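Local structure of protein-tyrosine-phosphatase (Shewanella sp., 2Z72) at residues 202-208 against 280-286. The protein probably hydrolyses phosphate esters such as phosphotyrosine, as a cold-active phosphatase of the calcineurin-like metallophosphoesterase family with zinc bound at its active site. Residues are numbered along the deposited sequence; the frame is centred on the assembly and turned at random. Where two conformers were deposited one is given.
Sequences DVLYMHG and NHIVVGH. With ZN (zinc ion), chain C.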
loop_
_atom_site.group_PDB
_atom_site.type_symbol
_atom_site.label_atom_id
_atom_site.label_comp_id
_atom_site.label_asym_id
_atom_site.label_seq_id
_atom_site.Cartn_x
_atom_site.Cartn_y
_atom_site.Cartn_z
ATOM N N ASP A 202 -18.560 -1.399 -7.472
ATOM C CA ASP A 202 -18.783 -2.818 -7.609
ATOM C C ASP A 202 -17.476 -3.601 -7.622
ATOM O O ASP A 202 -17.403 -4.674 -8.207
ATOM C CB ASP A 202 -19.609 -3.046 -8.866
ATOM C CG ASP A 202 -18.903 -2.616 -10.130
ATOM O OD1 ASP A 202 -19.226 -3.165 -11.225
ATOM O OD2 ASP A 202 -18.029 -1.737 -10.090
ATOM N N VAL A 203 -16.440 -3.098 -6.908
ATOM C CA VAL A 203 -15.125 -3.731 -6.916
ATOM C C VAL A 203 -14.608 -3.850 -5.487
ATOM O O VAL A 203 -14.687 -2.892 -4.698
ATOM C CB VAL A 203 -14.135 -2.929 -7.778
ATOM C CG1 VAL A 203 -12.792 -3.628 -7.843
ATOM C CG2 VAL A 203 -14.696 -2.680 -9.166
ATOM N N LEU A 204 -14.075 -5.006 -5.159
ATOM C CA LEU A 204 -13.413 -5.271 -3.860
ATOM C C LEU A 204 -11.907 -5.269 -4.060
ATOM O O LEU A 204 -11.436 -5.846 -5.041
ATOM C CB LEU A 204 -13.879 -6.606 -3.304
ATOM C CG LEU A 204 -13.737 -6.834 -1.779
ATOM C CD1 LEU A 204 -14.710 -5.970 -1.007
ATOM C CD2 LEU A 204 -13.987 -8.305 -1.471
ATOM N N TYR A 205 -11.172 -4.677 -3.126
ATOM C CA TYR A 205 -9.715 -4.499 -3.224
ATOM C C TYR A 205 -9.084 -5.018 -1.932
ATOM O O TYR A 205 -9.460 -4.628 -0.831
ATOM C CB TYR A 205 -9.366 -3.032 -3.331
ATOM C CG TYR A 205 -9.888 -2.318 -4.534
ATOM C CD1 TYR A 205 -11.181 -1.827 -4.565
ATOM C CD2 TYR A 205 -9.085 -2.120 -5.650
ATOM C CE1 TYR A 205 -11.691 -1.162 -5.665
ATOM C CE2 TYR A 205 -9.594 -1.476 -6.758
ATOM C CZ TYR A 205 -10.903 -0.966 -6.779
ATOM O OH TYR A 205 -11.355 -0.354 -7.915
ATOM N N MET A 206 -8.028 -5.823 -2.069
ATOM C CA MET A 206 -7.189 -6.222 -0.957
ATOM C C MET A 206 -5.891 -6.802 -1.527
ATOM O O MET A 206 -5.739 -7.036 -2.708
ATOM C CB MET A 206 -7.926 -7.200 -0.055
ATOM C CG MET A 206 -8.066 -8.658 -0.450
ATOM S SD MET A 206 -8.975 -8.985 -1.975
ATOM C CE MET A 206 -10.514 -8.133 -1.576
ATOM N N HIS A 207 -4.948 -7.047 -0.606
ATOM C CA HIS A 207 -3.627 -7.429 -1.076
ATOM C C HIS A 207 -3.564 -8.821 -1.695
ATOM O O HIS A 207 -3.039 -8.974 -2.809
ATOM C CB HIS A 207 -2.654 -7.305 0.098
ATOM C CG HIS A 207 -1.253 -7.607 -0.324
ATOM N ND1 HIS A 207 -0.590 -6.785 -1.212
ATOM C CD2 HIS A 207 -0.404 -8.604 -0.028
ATOM C CE1 HIS A 207 0.590 -7.295 -1.453
ATOM N NE2 HIS A 207 0.782 -8.421 -0.736
ATOM N N GLY A 208 -4.044 -9.832 -0.996
ATOM C CA GLY A 208 -3.914 -11.229 -1.396
ATOM C C GLY A 208 -5.138 -11.774 -2.080
ATOM O O GLY A 208 -5.134 -12.162 -3.258
ATOM N N ASN A 280 -18.639 -7.132 -8.780
ATOM C CA ASN A 280 -18.376 -7.732 -10.045
ATOM C C ASN A 280 -16.921 -8.065 -10.308
ATOM O O ASN A 280 -16.594 -8.777 -11.270
ATOM C CB ASN A 280 -18.876 -6.794 -11.156
ATOM C CG ASN A 280 -20.377 -6.707 -11.167
ATOM O OD1 ASN A 280 -21.034 -7.745 -11.078
ATOM N ND2 ASN A 280 -20.896 -5.510 -11.256
ATOM N N HIS A 281 -15.986 -7.562 -9.503
ATOM C CA HIS A 281 -14.595 -7.757 -9.698
ATOM C C HIS A 281 -13.900 -7.701 -8.330
ATOM O O HIS A 281 -14.356 -6.982 -7.450
ATOM C CB HIS A 281 -13.896 -6.715 -10.572
ATOM C CG HIS A 281 -14.592 -6.434 -11.849
ATOM N ND1 HIS A 281 -14.470 -7.156 -12.997
ATOM C CD2 HIS A 281 -15.559 -5.500 -12.115
ATOM C CE1 HIS A 281 -15.269 -6.663 -13.916
ATOM N NE2 HIS A 281 -15.969 -5.632 -13.421
ATOM N N ILE A 282 -12.772 -8.396 -8.265
ATOM C CA ILE A 282 -11.857 -8.328 -7.129
ATOM C C ILE A 282 -10.461 -7.998 -7.657
ATOM O O ILE A 282 -10.024 -8.644 -8.626
ATOM C CB ILE A 282 -11.832 -9.616 -6.287
ATOM C CG1 ILE A 282 -13.247 -9.954 -5.805
ATOM C CG2 ILE A 282 -10.902 -9.510 -5.081
ATOM C CD1 ILE A 282 -13.374 -11.334 -5.164
ATOM N N VAL A 283 -9.851 -6.984 -7.103
ATOM C CA VAL A 283 -8.540 -6.491 -7.510
ATOM C C VAL A 283 -7.549 -6.840 -6.403
ATOM O O VAL A 283 -7.774 -6.455 -5.231
ATOM C CB VAL A 283 -8.632 -4.994 -7.725
ATOM C CG1 VAL A 283 -7.209 -4.383 -7.945
ATOM C CG2 VAL A 283 -9.464 -4.682 -8.928
ATOM N N VAL A 284 -6.492 -7.552 -6.775
ATOM C CA VAL A 284 -5.524 -8.024 -5.800
ATOM C C VAL A 284 -4.082 -7.803 -6.294
ATOM O O VAL A 284 -3.829 -7.739 -7.513
ATOM C CB VAL A 284 -5.683 -9.525 -5.501
ATOM C CG1 VAL A 284 -7.073 -9.788 -4.971
ATOM C CG2 VAL A 284 -5.435 -10.394 -6.741
ATOM N N GLY A 285 -3.203 -7.702 -5.335
ATOM C CA GLY A 285 -1.759 -7.667 -5.599
ATOM C C GLY A 285 -1.133 -8.987 -5.216
ATOM O O GLY A 285 -1.696 -10.064 -5.567
ATOM N N HIS A 286 -0.001 -8.946 -4.510
ATOM C CA HIS A 286 0.679 -9.981 -3.779
ATOM C C HIS A 286 1.361 -11.048 -4.611
ATOM O O HIS A 286 2.471 -11.451 -4.259
ATOM C CB HIS A 286 -0.266 -10.646 -2.751
ATOM C CG HIS A 286 0.324 -11.643 -1.824
ATOM N ND1 HIS A 286 1.339 -11.442 -0.941
ATOM C CD2 HIS A 286 -0.061 -12.937 -1.613
ATOM C CE1 HIS A 286 1.536 -12.569 -0.298
ATOM N NE2 HIS A 286 0.704 -13.526 -0.662
HETATM ZN ZN ZN C . 2.393 -9.610 -0.651
HETATM O O HOH W 1 -17.549 -3.780 -13.908
HETATM O O HOH W 2 -2.555 -12.592 -4.486
HETATM O O HOH W 3 3.799 -9.900 -1.988
#
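Two parallel strands of the calcineurin-like phosphoesterase fold, 203-206 and 281-284, cross at 20° and bring H207 and H286 together at the two-zinc centre, consistent with the family's dinuclear site. D202 O accepts a hydrogen bond from N280 N (2.8 Å) and D202 OD1 one from N280 ND2 (2.9 Å). V203 puts its CG1 3.7 Å from V283 CG2. L204 N donates a hydrogen bond to H281 O (3.0 Å) and L204 O accepts one from V283 N (2.8 Å), flanking I282, whose side chain shares the other face with L204. Y205, on the face of V203, meets V283 CB through its CD2 (3.6 Å) and packs on V73 and A75 between the sheets. M206 N donates a hydrogen bond to V283 O (3.2 Å), and M206 SD touches I282 CG2 (3.7 Å) and V284 CG1 (3.6 Å). H207, its ND1 held by T112 O, binds zinc through NE2 (2.0 Å), as H286 does through ND1 (2.1 Å); D114, N149 and a water complete the coordination, and D114 also binds the second zinc. H286 CB sits over the H207 ring, 3.5 Å from its centroid. Beyond it, one water donates to G208 O and G285 O, each at 2.9 Å.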